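Side-chain contacts in predicted metal-dependent phosphohydrolase (Magnetospirillum magnetotacticum MS-1, PDB 3KH1), which probably acts as a metal-dependent phosphohydrolase of the HD-domain superfamily and may have 5'-deoxynucleotidase activity: residues A11-F16 against P113-E118; V17-K22 against A104-G109; A69-I74 against Q124-R129. All blocks are in the same frame, centred on the assembly; numbering follows the deposited sequence. Where two conformers were deposited one is given.

Contact 1 of 3, residues A11-F16 against P113-E118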
ATOM      1  N   ALA A  11       2.051   1.187  22.323  1.00 14.24           N
ATOM      2  CA  ALA A  11       3.441   1.466  21.990  1.00 14.75           C
ATOM      3  C   ALA A  11       4.041   0.370  21.104  1.00 14.99           C
ATOM      4  O   ALA A  11       4.812   0.684  20.192  1.00 14.88           O
ATOM      5  CB  ALA A  11       4.258   1.620  23.255  1.00 16.13           C
ATOM      6  N   ALA A  12       3.687  -0.882  21.355  1.00 14.88           N
ATOM      7  CA  ALA A  12       4.184  -1.994  20.554  1.00 14.65           C
ATOM      8  C   ALA A  12       3.643  -1.868  19.136  1.00 14.39           C
ATOM      9  O   ALA A  12       4.391  -1.966  18.142  1.00 14.16           O
ATOM     10  CB  ALA A  12       3.800  -3.352  21.180  1.00 15.99           C
ATOM     11  N   GLN A  13       2.345  -1.577  19.009  1.00 13.61           N
ATOM     12  CA  GLN A  13       1.746  -1.354  17.687  1.00 13.59           C
ATOM     13  C   GLN A  13       2.427  -0.221  16.921  1.00 13.20           C
ATOM     14  O   GLN A  13       2.758  -0.365  15.743  1.00 13.52           O
ATOM     15  CB  GLN A  13       0.239  -1.104  17.824  1.00 13.74           C
ATOM     16  CG  GLN A  13      -0.473  -2.334  18.332  1.00 13.85           C
ATOM     17  CD  GLN A  13      -1.884  -2.051  18.838  1.00 12.82           C
ATOM     18  OE1 GLN A  13      -2.144  -0.978  19.404  1.00 14.97           O
ATOM     19  NE2 GLN A  13      -2.827  -3.005  18.591  1.00 14.78           N
HETATM   20  N   MSE A  14       2.709   0.890  17.597  1.00 13.20           N
HETATM   21  CA  MSE A  14       3.361   2.015  16.925  1.00 13.46           C
HETATM   22  C   MSE A  14       4.789   1.680  16.541  1.00 13.66           C
HETATM   23  O   MSE A  14       5.247   2.101  15.472  1.00 13.83           O
HETATM   24  CB  MSE A  14       3.361   3.275  17.796  1.00 13.95           C
HETATM   25  CG  MSE A  14       1.993   3.806  18.082  1.00 15.57           C
HETATM   26 SE   MSE A  14       0.914   4.120  16.484  0.75 16.84          SE
HETATM   27  CE  MSE A  14      -0.473   5.077  17.344  1.00 23.00           C
ATOM     28  N   SER A  15       5.484   0.873  17.362  1.00 14.15           N
ATOM     29  CA  SER A  15       6.847   0.479  17.033  1.00 14.91           C
ATOM     30  C   SER A  15       6.891  -0.322  15.709  1.00 15.01           C
ATOM     31  O   SER A  15       7.786  -0.115  14.884  1.00 15.05           O
ATOM     32  CB  SER A  15       7.475  -0.288  18.173  1.00 16.10           C
ATOM     33  OG  SER A  15       7.101  -1.663  18.228  1.00 18.28           O
ATOM     34  N   PHE A  16       5.866  -1.150  15.474  1.00 14.05           N
ATOM     35  CA  PHE A  16       5.755  -1.886  14.225  1.00 14.17           C
ATOM     36  C   PHE A  16       5.449  -0.942  13.064  1.00 13.19           C
ATOM     37  O   PHE A  16       6.092  -1.016  12.020  1.00 12.66           O
ATOM     38  CB  PHE A  16       4.669  -2.954  14.358  1.00 13.53           C
ATOM     39  CG  PHE A  16       4.544  -3.868  13.166  1.00 12.84           C
ATOM     40  CD1 PHE A  16       5.397  -4.931  12.987  1.00 13.93           C
ATOM     41  CD2 PHE A  16       3.530  -3.673  12.257  1.00 13.04           C
ATOM     42  CE1 PHE A  16       5.260  -5.776  11.921  1.00 13.68           C
ATOM     43  CE2 PHE A  16       3.409  -4.530  11.160  1.00 13.20           C
ATOM     44  CZ  PHE A  16       4.265  -5.591  11.034  1.00 13.10           C
ATOM     45  N   PRO A 113       1.456  -9.669  21.448  1.00 21.96           N
ATOM     46  CA  PRO A 113       1.414 -11.103  21.133  1.00 21.53           C
ATOM     47  C   PRO A 113       0.252 -11.593  20.268  1.00 20.58           C
ATOM     48  O   PRO A 113       0.475 -12.460  19.424  1.00 21.69           O
ATOM     49  CB  PRO A 113       1.368 -11.763  22.511  1.00 23.32           C
ATOM     50  CG  PRO A 113       2.132 -10.810  23.359  1.00 24.67           C
ATOM     51  CD  PRO A 113       1.814  -9.432  22.860  1.00 23.32           C
ATOM     52  N   ASP A 114      -0.967 -11.099  20.494  1.00 19.90           N
ATOM     53  CA  ASP A 114      -2.113 -11.534  19.712  1.00 19.06           C
ATOM     54  C   ASP A 114      -1.924 -11.191  18.216  1.00 18.65           C
ATOM     55  O   ASP A 114      -2.112 -12.024  17.342  1.00 18.93           O
ATOM     56  CB  ASP A 114      -3.443 -10.997  20.269  1.00 19.61           C
ATOM     57  CG  ASP A 114      -3.550  -9.473  20.210  1.00 20.50           C
ATOM     58  OD1 ASP A 114      -2.559  -8.774  20.413  1.00 21.68           O
ATOM     59  OD2 ASP A 114      -4.649  -8.951  19.976  1.00 26.69           O
ATOM     60  N   GLN A 115      -1.480  -9.989  17.945  1.00 17.21           N
ATOM     61  CA  GLN A 115      -1.270  -9.578  16.599  1.00 16.11           C
ATOM     62  C   GLN A 115       0.002 -10.143  15.991  1.00 15.92           C
ATOM     63  O   GLN A 115       0.037 -10.437  14.798  1.00 15.94           O
ATOM     64  CB  GLN A 115      -1.251  -8.044  16.506  1.00 15.10           C
ATOM     65  CG  GLN A 115      -2.613  -7.384  16.666  1.00 14.10           C
ATOM     66  CD  GLN A 115      -2.531  -5.901  16.551  1.00 13.68           C
ATOM     67  OE1 GLN A 115      -1.733  -5.259  17.248  1.00 15.08           O
ATOM     68  NE2 GLN A 115      -3.376  -5.326  15.692  1.00 13.47           N
ATOM     69  N   ALA A 116       1.026 -10.349  16.814  1.00 16.99           N
ATOM     70  CA  ALA A 116       2.256 -11.023  16.315  1.00 17.37           C
ATOM     71  C   ALA A 116       1.872 -12.380  15.721  1.00 17.54           C
ATOM     72  O   ALA A 116       2.321 -12.756  14.617  1.00 18.26           O
ATOM     73  CB  ALA A 116       3.312 -11.216  17.424  1.00 18.35           C
ATOM     74  N   ALA A 117       1.058 -13.147  16.466  1.00 18.72           N
ATOM     75  CA  ALA A 117       0.626 -14.459  16.005  1.00 18.13           C
ATOM     76  C   ALA A 117      -0.308 -14.316  14.797  1.00 17.19           C
ATOM     77  O   ALA A 117      -0.197 -15.056  13.832  1.00 19.06           O
ATOM     78  CB  ALA A 117      -0.052 -15.268  17.162  1.00 19.81           C
ATOM     79  N   GLU A 118      -1.224 -13.359  14.866  1.00 17.63           N
ATOM     80  CA  GLU A 118      -2.190 -13.160  13.783  1.00 16.54           C
ATOM     81  C   GLU A 118      -1.514 -12.829  12.448  1.00 15.74           C
ATOM     82  O   GLU A 118      -1.790 -13.462  11.401  1.00 15.24           O
ATOM     83  CB  GLU A 118      -3.191 -12.062  14.162  1.00 17.33           C
ATOM     84  CG  GLU A 118      -4.169 -11.721  13.025  1.00 17.75           C
ATOM     85  CD  GLU A 118      -4.970 -10.447  13.248  1.00 18.97           C
ATOM     86  OE1 GLU A 118      -4.769  -9.777  14.303  1.00 19.46           O
ATOM     87  OE2 GLU A 118      -5.790 -10.130  12.346  1.00 18.89           O
TER
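Gln13 and Gln115 reach out from two helices and meet amide to amide, a single polar bridge across a separation of 8.8 Å between the CA atoms of Gln13 and Gln115. Gln13 NE2 gives its N-H to Gln115 OE1 at 2.8 Å, nearly straight at 168°. The acceptor lies in the amide plane of Gln13, where the N-H points, but on the Gln115 side the nitrogen sits above the carbonyl plane and not on a lone pair; the two amide planes are 63° apart. Gln13 also brings its aliphatic CG alongside the same oxygen, 3.4 Å from Gln115 OE1. In Gln13 the first torsion sets CG opposite the carbonyl carbon (chi1 -66°), and the extended chain beyond it carries the amide across to the other helix.

Glutamine suits both places: it is long enough to span the gap, is itself uncharged yet can bond to a carboxylate, and offers a donor and an acceptor at one end. All those ends are used. Gln13 OE1 is bound by Tyr58 of the second subunit, and Gln13 NE2 also reaches Glu57 of that subunit, while Gln115 NE2 bonds to the backbone oxygen of Leu54, again of the second subunit. With partners at both the oxygen and the nitrogen of each amide, its rotation is probably fixed. Leu54 of the second subunit packs on Gln13 as well. This is a buried glutamine pair at a helical dimer interface, where helix 8-19 and helix 113-128 of one chain jointly receive a neighbouring subunit.

Contact 2 of 3, residues V17-K22 against A104-G109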
ATOM      1  N   VAL A  17       4.496  -0.022  13.266  1.00 12.19           N
ATOM      2  CA  VAL A  17       4.136   0.992  12.271  1.00 11.97           C
ATOM      3  C   VAL A  17       5.375   1.754  11.811  1.00 12.04           C
ATOM      4  O   VAL A  17       5.568   1.988  10.585  1.00 12.61           O
ATOM      5  CB  VAL A  17       2.998   1.908  12.731  1.00 12.36           C
ATOM      6  CG1 VAL A  17       2.787   3.074  11.736  1.00 12.37           C
ATOM      7  CG2 VAL A  17       1.663   1.101  12.933  1.00 12.50           C
ATOM      8  N   VAL A  18       6.204   2.179  12.754  1.00 12.81           N
ATOM      9  CA  VAL A  18       7.409   2.919  12.417  1.00 14.16           C
ATOM     10  C   VAL A  18       8.435   2.047  11.680  1.00 13.77           C
ATOM     11  O   VAL A  18       9.054   2.484  10.701  1.00 13.86           O
ATOM     12  CB  VAL A  18       7.999   3.603  13.686  1.00 14.57           C
ATOM     13  CG1 VAL A  18       9.408   4.155  13.427  1.00 17.19           C
ATOM     14  CG2 VAL A  18       6.995   4.695  14.179  1.00 16.85           C
ATOM     15  N   GLU A  19       8.652   0.829  12.175  1.00 13.13           N
ATOM     16  CA  GLU A  19       9.640  -0.089  11.609  1.00 13.95           C
ATOM     17  C   GLU A  19       9.373  -0.413  10.140  1.00 13.24           C
ATOM     18  O   GLU A  19      10.292  -0.449   9.320  1.00 13.73           O
ATOM     19  CB  GLU A  19       9.669  -1.365  12.408  1.00 15.02           C
ATOM     20  CG  GLU A  19      10.733  -2.374  11.911  1.00 17.70           C
ATOM     21  CD  GLU A  19      12.213  -1.994  12.148  1.00 19.70           C
ATOM     22  OE1 GLU A  19      12.528  -0.988  12.818  1.00 24.05           O
ATOM     23  OE2 GLU A  19      13.103  -2.764  11.703  1.00 21.68           O
ATOM     24  N   ILE A  20       8.103  -0.570   9.788  1.00 12.85           N
ATOM     25  CA  ILE A  20       7.769  -1.046   8.449  1.00 12.53           C
ATOM     26  C   ILE A  20       7.925   0.024   7.389  1.00 12.04           C
ATOM     27  O   ILE A  20       7.814  -0.309   6.203  1.00 12.27           O
ATOM     28  CB  ILE A  20       6.390  -1.776   8.409  1.00 12.64           C
ATOM     29  CG1 ILE A  20       5.221  -0.832   8.665  1.00 12.57           C
ATOM     30  CG2 ILE A  20       6.371  -3.002   9.331  1.00 13.61           C
ATOM     31  CD1 ILE A  20       3.805  -1.483   8.480  1.00 13.19           C
ATOM     32  N   ASP A  21       8.215   1.286   7.744  1.00 11.64           N
ATOM     33  CA  ASP A  21       8.739   2.229   6.754  1.00 11.81           C
ATOM     34  C   ASP A  21       9.816   1.602   5.896  1.00 11.71           C
ATOM     35  O   ASP A  21       9.981   1.960   4.705  1.00 11.99           O
ATOM     36  CB  ASP A  21       9.297   3.521   7.401  1.00 13.13           C
ATOM     37  CG  ASP A  21       9.492   4.690   6.383  1.00 13.71           C
ATOM     38  OD1 ASP A  21       8.469   5.270   5.994  1.00 16.98           O
ATOM     39  OD2 ASP A  21      10.659   5.082   6.058  1.00 17.25           O
ATOM     40  N   LYS A  22      10.613   0.722   6.514  1.00 12.16           N
ATOM     41  CA  LYS A  22      11.760   0.135   5.839  1.00 12.19           C
ATOM     42  C   LYS A  22      11.394  -0.712   4.632  1.00 10.79           C
ATOM     43  O   LYS A  22      12.244  -0.965   3.775  1.00 12.63           O
ATOM     44  CB  LYS A  22      12.554  -0.685   6.833  1.00 12.83           C
ATOM     45  CG  LYS A  22      13.193   0.148   7.937  1.00 14.80           C
ATOM     46  CD  LYS A  22      13.941  -0.777   8.937  1.00 17.54           C
ATOM     47  CE  LYS A  22      14.583  -0.052  10.096  1.00 21.76           C
ATOM     48  NZ  LYS A  22      15.250  -1.061  11.026  1.00 26.85           N
ATOM     49  N   ALA A 104      10.242 -12.852  10.063  1.00 19.88           N
ATOM     50  CA  ALA A 104       8.890 -12.875  10.624  1.00 20.63           C
ATOM     51  C   ALA A 104       8.930 -12.794  12.147  1.00 21.00           C
ATOM     52  O   ALA A 104       8.200 -12.004  12.760  1.00 20.49           O
ATOM     53  CB  ALA A 104       8.153 -14.077  10.178  1.00 21.52           C
ATOM     54  N   ALA A 105       9.790 -13.603  12.760  1.00 21.64           N
ATOM     55  CA  ALA A 105       9.914 -13.575  14.209  1.00 22.00           C
ATOM     56  C   ALA A 105      10.298 -12.195  14.776  1.00 22.63           C
ATOM     57  O   ALA A 105       9.708 -11.755  15.773  1.00 24.53           O
ATOM     58  CB  ALA A 105      10.869 -14.655  14.690  1.00 23.71           C
ATOM     59  N   ARG A 106      11.237 -11.500  14.141  1.00 21.41           N
ATOM     60  CA  ARG A 106      11.692 -10.218  14.636  1.00 21.72           C
ATOM     61  C   ARG A 106      10.666  -9.136  14.372  1.00 20.41           C
ATOM     62  O   ARG A 106      10.358  -8.317  15.243  1.00 21.18           O
ATOM     63  CB  ARG A 106      13.016  -9.802  13.999  1.00 22.16           C
ATOM     64  CG  ARG A 106      13.570  -8.516  14.605  1.00 22.55           C
ATOM     65  CD  ARG A 106      14.794  -8.028  13.879  1.00 23.45           C
ATOM     66  NE  ARG A 106      14.485  -7.315  12.631  1.00 22.53           N
ATOM     67  CZ  ARG A 106      14.084  -6.036  12.538  1.00 22.58           C
ATOM     68  NH1 ARG A 106      13.895  -5.272  13.616  1.00 24.88           N
ATOM     69  NH2 ARG A 106      13.939  -5.491  11.355  1.00 22.22           N
ATOM     70  N   LEU A 107      10.145  -9.111  13.138  1.00 17.81           N
ATOM     71  CA  LEU A 107       9.286  -8.024  12.707  1.00 16.39           C
ATOM     72  C   LEU A 107       7.898  -8.145  13.302  1.00 15.92           C
ATOM     73  O   LEU A 107       7.429  -7.197  13.948  1.00 16.16           O
ATOM     74  CB  LEU A 107       9.250  -7.951  11.174  1.00 16.00           C
ATOM     75  CG  LEU A 107      10.571  -7.369  10.586  1.00 15.96           C
ATOM     76  CD1 LEU A 107      10.790  -7.835   9.173  1.00 18.44           C
ATOM     77  CD2 LEU A 107      10.574  -5.843  10.760  1.00 18.13           C
ATOM     78  N   PHE A 108       7.197  -9.255  13.051  1.00 16.32           N
ATOM     79  CA  PHE A 108       5.883  -9.445  13.683  1.00 17.24           C
ATOM     80  C   PHE A 108       6.011  -9.480  15.212  1.00 17.77           C
ATOM     81  O   PHE A 108       5.079  -9.087  15.903  1.00 18.13           O
ATOM     82  CB  PHE A 108       5.149 -10.684  13.126  1.00 17.85           C
ATOM     83  CG  PHE A 108       4.864 -10.574  11.635  1.00 16.77           C
ATOM     84  CD1 PHE A 108       4.110  -9.524  11.120  1.00 15.83           C
ATOM     85  CD2 PHE A 108       5.377 -11.488  10.729  1.00 17.49           C
ATOM     86  CE1 PHE A 108       3.871  -9.402   9.761  1.00 15.40           C
ATOM     87  CE2 PHE A 108       5.121 -11.342   9.356  1.00 17.55           C
ATOM     88  CZ  PHE A 108       4.386 -10.325   8.906  1.00 14.50           C
ATOM     89  N   GLY A 109       7.184  -9.860  15.724  1.00 18.16           N
ATOM     90  CA  GLY A 109       7.406  -9.927  17.162  1.00 18.89           C
ATOM     91  C   GLY A 109       7.386  -8.556  17.811  1.00 18.90           C
ATOM     92  O   GLY A 109       7.305  -8.473  19.031  1.00 20.76           O
TER
HETATM   93  O   HOH W   1      14.222  -2.463  14.444  1.00 41.51           O
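Glu19 OE2 is the hub of a salt-bridge network, gripped by Arg106 across the contact and by Lys22 from its own segment. Arg106 approaches end-on with NH1 and NH2, both directed at this one oxygen: Arg106 NH2 lies 2.9 Å from Glu19 OE2 with an N-H...O angle of 162°, and Arg106 NH1 makes a longer, more bent bond of 3.3 Å to Glu19 OE2. The oxygen lies in the guanidinium plane, at its edge, but the carboxylate is turned 80° to that plane; NH2 meets OE2 on the anti side, somewhat out of the carboxylate plane, and NH1 comes from above it. Lys22 NZ comes to the syn side of Glu19 OE2 at 2.8 Å, tilted out of the carboxylate plane. Three donors on one oxygen would probably concentrate negative charge there and keep Glu19 ionised, and the acid offsets the likeness of charge between Lys22 and Arg106. Water 1 accepts from Arg106 NH1 and gives Glu19 OE1 a weak bond of 2.8 Å, tying in the second carboxylate oxygen.

Arginine suits its exposed position because it can serve two acids: its NE forms a salt bridge with Asp81, which helps fix the plane presented to Glu19. With CG of Glu19 anti to the backbone N (chi1 -178°) and the chain bent at chi2, the methylene is left for apolar contact. Leu107 CD2 packs against Glu19 CG at 3.7 Å, the two chains crossing at about a right angle, and the buried leucine gives the methylene an apolar neighbour.

Leu107 also rests on Ile80 and Asp81 of helix 79-82 and on Ile77 before it. The end of helix 8-19 is therefore fastened to helix 96-108 beside the short helix 79-82, while Trp46 of the second subunit packs on Ile20.

Contact 3 of 3, residues A69-I74 against Q124-R129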
ATOM      1  N   ALA A  69      -6.921  -8.016   1.043  1.00  9.40           N
ATOM      2  CA  ALA A  69      -6.214  -6.748   1.032  1.00 10.39           C
ATOM      3  C   ALA A  69      -5.220  -6.706   2.175  1.00  9.81           C
ATOM      4  O   ALA A  69      -4.066  -6.327   1.979  1.00  9.63           O
ATOM      5  CB  ALA A  69      -7.176  -5.553   1.081  1.00 10.92           C
ATOM      6  N   ARG A  70      -5.667  -7.047   3.369  1.00 10.17           N
ATOM      7  CA  ARG A  70      -4.772  -7.020   4.553  1.00  9.57           C
ATOM      8  C   ARG A  70      -3.587  -7.947   4.369  1.00  9.80           C
ATOM      9  O   ARG A  70      -2.435  -7.588   4.598  1.00  9.96           O
ATOM     10  CB  ARG A  70      -5.558  -7.392   5.813  1.00  9.80           C
ATOM     11  CG  ARG A  70      -4.752  -7.432   7.071  1.00 10.63           C
ATOM     12  CD  ARG A  70      -5.537  -7.635   8.299  1.00 11.19           C
ATOM     13  NE  ARG A  70      -6.189  -8.943   8.416  1.00 10.55           N
ATOM     14  CZ  ARG A  70      -7.492  -9.177   8.259  1.00 11.00           C
ATOM     15  NH1 ARG A  70      -8.278  -8.285   7.687  1.00 11.29           N
ATOM     16  NH2 ARG A  70      -7.994 -10.357   8.576  1.00 11.99           N
HETATM   17  N   MSE A  71      -3.869  -9.139   3.869  1.00 10.37           N
HETATM   18  CA  MSE A  71      -2.843 -10.125   3.612  1.00 10.44           C
HETATM   19  C   MSE A  71      -1.808  -9.594   2.612  1.00  9.42           C
HETATM   20  O   MSE A  71      -0.601  -9.714   2.813  1.00 10.61           O
HETATM   21  CB  MSE A  71      -3.515 -11.405   3.061  1.00 11.47           C
HETATM   22  CG  MSE A  71      -2.572 -12.529   2.699  1.00 12.62           C
HETATM   23 SE   MSE A  71      -3.525 -14.011   1.857  0.75  9.58          SE
HETATM   24  CE  MSE A  71      -4.284 -14.787   3.456  1.00 15.16           C
ATOM     25  N   LEU A  72      -2.275  -8.973   1.541  1.00  9.04           N
ATOM     26  CA  LEU A  72      -1.361  -8.392   0.572  1.00  8.80           C
ATOM     27  C   LEU A  72      -0.568  -7.237   1.162  1.00  9.36           C
ATOM     28  O   LEU A  72       0.614  -7.065   0.841  1.00  9.70           O
ATOM     29  CB  LEU A  72      -2.111  -7.949  -0.682  1.00  9.19           C
ATOM     30  CG  LEU A  72      -2.602  -9.120  -1.565  1.00  9.25           C
ATOM     31  CD1 LEU A  72      -3.606  -8.585  -2.599  1.00 11.78           C
ATOM     32  CD2 LEU A  72      -1.435  -9.795  -2.197  1.00 12.92           C
ATOM     33  N   LEU A  73      -1.186  -6.406   1.966  1.00  9.08           N
ATOM     34  CA  LEU A  73      -0.465  -5.276   2.572  1.00  9.35           C
ATOM     35  C   LEU A  73       0.699  -5.790   3.428  1.00  9.15           C
ATOM     36  O   LEU A  73       1.729  -5.136   3.522  1.00  9.55           O
ATOM     37  CB  LEU A  73      -1.364  -4.414   3.410  1.00  9.32           C
ATOM     38  CG  LEU A  73      -2.442  -3.654   2.598  1.00  9.28           C
ATOM     39  CD1 LEU A  73      -3.441  -2.993   3.558  1.00 10.75           C
ATOM     40  CD2 LEU A  73      -1.782  -2.562   1.703  1.00 10.08           C
ATOM     41  N   ILE A  74       0.564  -6.967   4.045  1.00  9.50           N
ATOM     42  CA  ILE A  74       1.618  -7.443   4.954  1.00 10.17           C
ATOM     43  C   ILE A  74       2.520  -8.522   4.357  1.00 10.78           C
ATOM     44  O   ILE A  74       3.490  -8.928   5.001  1.00 11.12           O
ATOM     45  CB  ILE A  74       1.054  -7.874   6.339  1.00 11.01           C
ATOM     46  CG1 ILE A  74       0.093  -9.059   6.274  1.00 11.55           C
ATOM     47  CG2 ILE A  74       0.372  -6.681   6.972  1.00 12.93           C
ATOM     48  CD1 ILE A  74       0.756 -10.454   6.193  1.00 13.93           C
ATOM     49  N   GLN A 124       2.079 -16.580   6.613  1.00 14.85           N
ATOM     50  CA  GLN A 124       2.287 -18.005   6.355  0.50 16.33           C
ATOM     51  C   GLN A 124       1.188 -18.556   5.415  1.00 16.26           C
ATOM     52  O   GLN A 124       1.437 -19.360   4.525  1.00 17.03           O
ATOM     53  CB  GLN A 124       2.334 -18.764   7.705  0.50 16.61           C
ATOM     54  CG  GLN A 124       3.618 -18.461   8.552  0.50 18.35           C
ATOM     55  CD  GLN A 124       3.482 -18.748  10.048  0.50 24.20           C
ATOM     56  OE1 GLN A 124       2.788 -19.656  10.454  0.50 25.61           O
ATOM     57  NE2 GLN A 124       4.160 -17.954  10.867  0.50 29.10           N
ATOM     58  N   GLU A 125      -0.046 -18.089   5.626  1.00 15.76           N
ATOM     59  CA  GLU A 125      -1.176 -18.489   4.831  1.00 14.88           C
ATOM     60  C   GLU A 125      -1.009 -18.043   3.369  1.00 14.11           C
ATOM     61  O   GLU A 125      -1.216 -18.828   2.427  1.00 14.78           O
ATOM     62  CB  GLU A 125      -2.450 -17.919   5.447  1.00 15.93           C
ATOM     63  CG  GLU A 125      -3.677 -18.268   4.692  1.00 16.07           C
ATOM     64  CD  GLU A 125      -4.951 -17.726   5.315  1.00 18.50           C
ATOM     65  OE1 GLU A 125      -4.923 -17.288   6.472  1.00 20.15           O
ATOM     66  OE2 GLU A 125      -5.975 -17.674   4.604  1.00 16.37           O
ATOM     67  N   TYR A 126      -0.570 -16.802   3.210  1.00 13.49           N
ATOM     68  CA  TYR A 126      -0.252 -16.271   1.886  1.00 12.82           C
ATOM     69  C   TYR A 126       0.794 -17.155   1.191  1.00 13.35           C
ATOM     70  O   TYR A 126       0.623 -17.548   0.027  1.00 13.29           O
ATOM     71  CB  TYR A 126       0.285 -14.842   1.990  1.00 13.32           C
ATOM     72  CG  TYR A 126       0.786 -14.346   0.684  1.00 13.00           C
ATOM     73  CD1 TYR A 126      -0.114 -13.875  -0.266  1.00 15.10           C
ATOM     74  CD2 TYR A 126       2.137 -14.325   0.379  1.00 15.23           C
ATOM     75  CE1 TYR A 126       0.288 -13.440  -1.484  1.00 14.35           C
ATOM     76  CE2 TYR A 126       2.542 -13.854  -0.903  1.00 14.64           C
ATOM     77  CZ  TYR A 126       1.601 -13.414  -1.816  1.00 12.88           C
ATOM     78  OH  TYR A 126       2.049 -12.961  -3.049  1.00 18.44           O
ATOM     79  N   GLU A 127       1.870 -17.450   1.905  1.00 14.52           N
ATOM     80  CA  GLU A 127       2.949 -18.243   1.328  1.00 15.66           C
ATOM     81  C   GLU A 127       2.507 -19.651   0.946  1.00 16.85           C
ATOM     82  O   GLU A 127       2.974 -20.186  -0.066  1.00 17.50           O
ATOM     83  CB  GLU A 127       4.148 -18.325   2.254  1.00 16.97           C
ATOM     84  CG  GLU A 127       4.808 -17.052   2.501  1.00 20.02           C
ATOM     85  CD  GLU A 127       5.505 -16.475   1.269  1.00 23.22           C
ATOM     86  OE1 GLU A 127       5.841 -17.234   0.322  1.00 26.20           O
ATOM     87  OE2 GLU A 127       5.739 -15.244   1.268  1.00 28.66           O
ATOM     88  N   ALA A 128       1.601 -20.236   1.735  1.00 17.27           N
ATOM     89  CA  ALA A 128       1.155 -21.599   1.460  1.00 17.54           C
ATOM     90  C   ALA A 128       0.226 -21.717   0.255  1.00 18.19           C
ATOM     91  O   ALA A 128       0.101 -22.792  -0.325  1.00 19.02           O
ATOM     92  CB  ALA A 128       0.489 -22.232   2.695  1.00 17.99           C
ATOM     93  N   ARG A 129      -0.456 -20.619  -0.058  1.00 18.77           N
ATOM     94  CA  ARG A 129      -1.363 -20.485  -1.221  1.00 20.90           C
ATOM     95  C   ARG A 129      -2.363 -21.660  -1.319  1.00 21.44           C
ATOM     96  O   ARG A 129      -2.629 -22.228  -2.409  1.00 24.07           O
ATOM     97  CB  ARG A 129      -0.597 -20.067  -2.531  1.00 22.03           C
ATOM     98  CG  ARG A 129       0.672 -20.715  -2.839  1.00 23.76           C
ATOM     99  CD  ARG A 129       1.178 -20.286  -4.216  1.00 22.60           C
ATOM    100  NE  ARG A 129       2.361 -21.030  -4.581  1.00 25.28           N
ATOM    101  CZ  ARG A 129       3.565 -20.767  -4.092  1.00 28.38           C
ATOM    102  NH1 ARG A 129       3.747 -19.773  -3.206  1.00 29.47           N
ATOM    103  NH2 ARG A 129       4.588 -21.505  -4.484  1.00 30.69           N
TER
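The Tyr126 ring is met at its edge by the selenium of Met71, a selenomethionine, in a Met-aromatic contact: Met71 SE lies 5.3 Å from the ring centroid and 86° off the ring normal. Glu127 OE2 also lies at the edge, in the ring plane. Leu72 CD2 approaches the same ring obliquely, 4.1 Å from Tyr126 CE1. The ring of His75 meets that of Tyr126, and Ala137 of helix 132-151 touches Met71, Leu72 and Tyr126 alike.

Nearer the backbone, Met71 CG packs on Tyr126 CB at 3.7 Å. With CG anti to the backbone N (chi1 178°) and chi2 also extended, Met71 carries SE past the base of the tyrosine, and the bend at chi3 turns CE toward Glu125. Met71 CE lies 3.5 Å from Glu125 OE2 and 3.7 Å from Glu125 CG. A long, flexible, unbranched side chain suits this place, since it must follow both a ring and an acid.

The axes of the segments 69-74 and 124-128 run at 93° to each other, which limits their meeting to these few side chains. Glu125 is held by Thr131 through OE2 and by Arg67 through OE1, so its carboxylate is pinned beside the methyl. An alanine here is likely to leave Arg67 and Thr131 without their carboxylate partner and to open a gap beside Met71 CE. The chemistry is thus apolar and polarisable in the centre, with a carboxylate whose charge is probably balanced by Arg67 at one side: helix 65-74 and helix 113-128 cohere here by dispersion and fit.

Contact 1 and contact 3 are buried, and contact 2 is partly open, with an exposed arginine. Contacts 1 and 2 both use helix 8-19, and their centres lie about 9 Å apart; Phe16 of contact 1 packs on Phe108 of the 104-109 segment and so joins them. Contacts 1 and 3 instead share helix 113-128, at opposite ends, about 17 Å apart between centres. Chemistry follows position: uncharged amides where a second subunit closes over the site, an ionic network with water where the surface is near, and selenium, aromatic and aliphatic groups about 8 Å from the centre of the chain. All three lie within reach of the second subunit.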